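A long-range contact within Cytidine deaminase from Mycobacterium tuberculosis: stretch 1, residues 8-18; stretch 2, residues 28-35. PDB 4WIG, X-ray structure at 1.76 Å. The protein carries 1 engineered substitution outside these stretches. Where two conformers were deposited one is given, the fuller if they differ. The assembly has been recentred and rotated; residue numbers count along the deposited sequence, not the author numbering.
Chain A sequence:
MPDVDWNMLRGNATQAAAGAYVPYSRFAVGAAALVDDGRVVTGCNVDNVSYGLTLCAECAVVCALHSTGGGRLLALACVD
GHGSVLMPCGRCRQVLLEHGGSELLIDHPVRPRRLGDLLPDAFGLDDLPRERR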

# COMPACT_ATOMS: atom_id res chain seq x y z
N MET A 8 -24.59 -18.71 -2.21
CA MET A 8 -23.63 -18.98 -3.28
C MET A 8 -22.37 -18.11 -3.18
O MET A 8 -21.26 -18.61 -3.34
CB MET A 8 -24.31 -18.79 -4.65
CG MET A 8 -23.38 -18.95 -5.85
SD MET A 8 -22.41 -17.48 -6.30
CE MET A 8 -23.69 -16.31 -6.76
N LEU A 9 -22.53 -16.82 -2.91
CA LEU A 9 -21.38 -15.92 -2.84
C LEU A 9 -20.50 -16.24 -1.64
O LEU A 9 -19.29 -16.28 -1.74
CB LEU A 9 -21.82 -14.46 -2.76
CG LEU A 9 -22.11 -13.78 -4.07
CD1 LEU A 9 -22.49 -12.33 -3.76
CD2 LEU A 9 -20.89 -13.85 -5.00
N ARG A 10 -21.15 -16.46 -0.51
CA ARG A 10 -20.46 -16.83 0.71
C ARG A 10 -19.71 -18.15 0.53
O ARG A 10 -18.58 -18.30 1.00
CB ARG A 10 -21.47 -16.91 1.86
CG ARG A 10 -20.93 -16.46 3.21
CD ARG A 10 -21.99 -16.59 4.31
NE ARG A 10 -22.75 -15.36 4.52
CZ ARG A 10 -23.64 -15.19 5.50
NH1 ARG A 10 -23.90 -16.18 6.35
NH2 ARG A 10 -24.27 -14.03 5.64
N GLY A 11 -20.31 -19.09 -0.19
CA GLY A 11 -19.67 -20.37 -0.45
C GLY A 11 -18.42 -20.24 -1.31
O GLY A 11 -17.39 -20.85 -1.04
N ASN A 12 -18.52 -19.43 -2.36
CA ASN A 12 -17.40 -19.19 -3.24
C ASN A 12 -16.29 -18.42 -2.51
O ASN A 12 -15.09 -18.64 -2.76
CB ASN A 12 -17.84 -18.44 -4.51
CG ASN A 12 -18.49 -19.36 -5.54
OD1 ASN A 12 -19.70 -19.60 -5.52
ND2 ASN A 12 -17.69 -19.88 -6.43
N ALA A 13 -16.67 -17.51 -1.60
CA ALA A 13 -15.70 -16.79 -0.79
C ALA A 13 -14.94 -17.77 0.12
O ALA A 13 -13.72 -17.69 0.24
CB ALA A 13 -16.39 -15.73 0.04
N THR A 14 -15.67 -18.70 0.72
CA THR A 14 -15.08 -19.74 1.57
C THR A 14 -14.08 -20.59 0.78
O THR A 14 -12.95 -20.83 1.22
CB THR A 14 -16.20 -20.61 2.18
OG1 THR A 14 -17.12 -19.75 2.86
CG2 THR A 14 -15.65 -21.64 3.15
N GLN A 15 -14.49 -21.01 -0.42
CA GLN A 15 -13.62 -21.78 -1.29
C GLN A 15 -12.37 -20.96 -1.65
O GLN A 15 -11.26 -21.47 -1.65
CB GLN A 15 -14.38 -22.19 -2.56
CG GLN A 15 -13.82 -23.40 -3.28
CD GLN A 15 -12.48 -23.14 -3.94
OE1 GLN A 15 -11.52 -23.89 -3.74
NE2 GLN A 15 -12.41 -22.08 -4.74
N ALA A 16 -12.56 -19.67 -1.93
CA ALA A 16 -11.45 -18.79 -2.28
C ALA A 16 -10.41 -18.69 -1.15
O ALA A 16 -9.22 -18.67 -1.40
CB ALA A 16 -11.97 -17.41 -2.65
N ALA A 17 -10.88 -18.68 0.09
CA ALA A 17 -10.02 -18.55 1.27
C ALA A 17 -9.03 -19.70 1.40
O ALA A 17 -7.95 -19.52 1.96
CB ALA A 17 -10.87 -18.46 2.52
N ALA A 18 -9.39 -20.87 0.84
CA ALA A 18 -8.53 -22.04 0.91
C ALA A 18 -7.22 -21.82 0.14
O ALA A 18 -6.21 -22.46 0.42
CB ALA A 18 -9.25 -23.28 0.39
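Stretch 2 28-35: AVGAAALV

Stretch 2 packs as an extended strand across the helix of stretch 1. From G30 to A33 its phi values lie between -128° and -144° and its psi values between 141° and 153°, and the strand runs on through L34 to V35. The N-to-C directions of helix and strand differ by 141°, so the two run roughly antiparallel but distinctly skewed, and their axes approach to 5.6 Å. The backbones come close where the residues are small: the CA atoms of A17 and G30 are 3.7 Å apart, and those of A13 and A31 4.2 Å.

Backbone proximity is tightest at G30. G30 CA lies 3.4 Å from A13 O, with an angle of 143° at the hydrogen, which fits a CA-H...O contact. A CB built ideally on G30 would fall 2.2 Å from A13 O and 2.3 Å from A17 N; the absence of a side chain is thus what permits this approach. A17 CB rests 3.5 Å from G30 N, while A16 CB is 3.9 Å from A31 O.

Side-chain packing centres on A32, whose CA-to-CB bond points toward the helix and which has the largest area covered by the other stretch, 69 Å². A32 CB meets the helix backbone at L9 O and A13 N, both at 3.6 Å, and the side chains at A13 CB and L9 CD2, both at 4.2 Å. L9 extends the contact along the strand: L9 CD2 is 3.8 Å from L34 N, and L9 CD1 is 4.5 Å from L34 CB. Near the strand's start, A28 CB lies 3.7 Å from A17 O. By contrast, the CA-to-CB bonds of V29, A31 and A33 point away, as expected for strand alternation.

No hydrogen bond crosses between the stretches; the 425 Å² buried reflects close van der Waals packing.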

# COMPACT_ATOMS: atom_id res chain seq x y z
N ALA A 28 -6.38 -16.60 6.99
CA ALA A 28 -6.84 -16.76 5.61
C ALA A 28 -8.11 -15.96 5.39
O ALA A 28 -8.98 -15.94 6.24
CB ALA A 28 -7.10 -18.21 5.27
N VAL A 29 -8.18 -15.27 4.26
CA VAL A 29 -9.38 -14.53 3.90
C VAL A 29 -9.70 -14.84 2.46
O VAL A 29 -8.81 -14.90 1.64
CB VAL A 29 -9.21 -13.02 4.08
CG1 VAL A 29 -10.47 -12.29 3.64
CG2 VAL A 29 -8.89 -12.70 5.53
N GLY A 30 -10.99 -15.03 2.15
CA GLY A 30 -11.42 -15.20 0.78
C GLY A 30 -12.56 -14.25 0.48
O GLY A 30 -13.30 -13.87 1.39
N ALA A 31 -12.71 -13.86 -0.78
CA ALA A 31 -13.82 -13.03 -1.17
C ALA A 31 -14.34 -13.43 -2.53
O ALA A 31 -13.61 -13.97 -3.35
CB ALA A 31 -13.40 -11.57 -1.16
N ALA A 32 -15.62 -13.17 -2.75
CA ALA A 32 -16.26 -13.46 -4.02
C ALA A 32 -17.28 -12.37 -4.31
O ALA A 32 -17.96 -11.89 -3.40
CB ALA A 32 -16.94 -14.81 -3.99
N ALA A 33 -17.36 -11.98 -5.58
CA ALA A 33 -18.25 -10.91 -5.98
C ALA A 33 -18.99 -11.26 -7.26
O ALA A 33 -18.44 -11.90 -8.17
CB ALA A 33 -17.47 -9.61 -6.17
N LEU A 34 -20.26 -10.86 -7.27
CA LEU A 34 -21.10 -10.93 -8.45
C LEU A 34 -20.86 -9.67 -9.28
O LEU A 34 -20.99 -8.54 -8.78
CB LEU A 34 -22.56 -10.97 -8.04
CG LEU A 34 -23.62 -11.02 -9.14
CD1 LEU A 34 -23.56 -12.34 -9.88
CD2 LEU A 34 -24.99 -10.79 -8.52
N VAL A 35 -20.55 -9.90 -10.55
CA VAL A 35 -20.31 -8.83 -11.51
C VAL A 35 -21.61 -8.56 -12.27
O VAL A 35 -22.49 -9.42 -12.30
CB VAL A 35 -19.17 -9.22 -12.47
CG1 VAL A 35 -18.77 -8.04 -13.36
CG2 VAL A 35 -17.97 -9.72 -11.68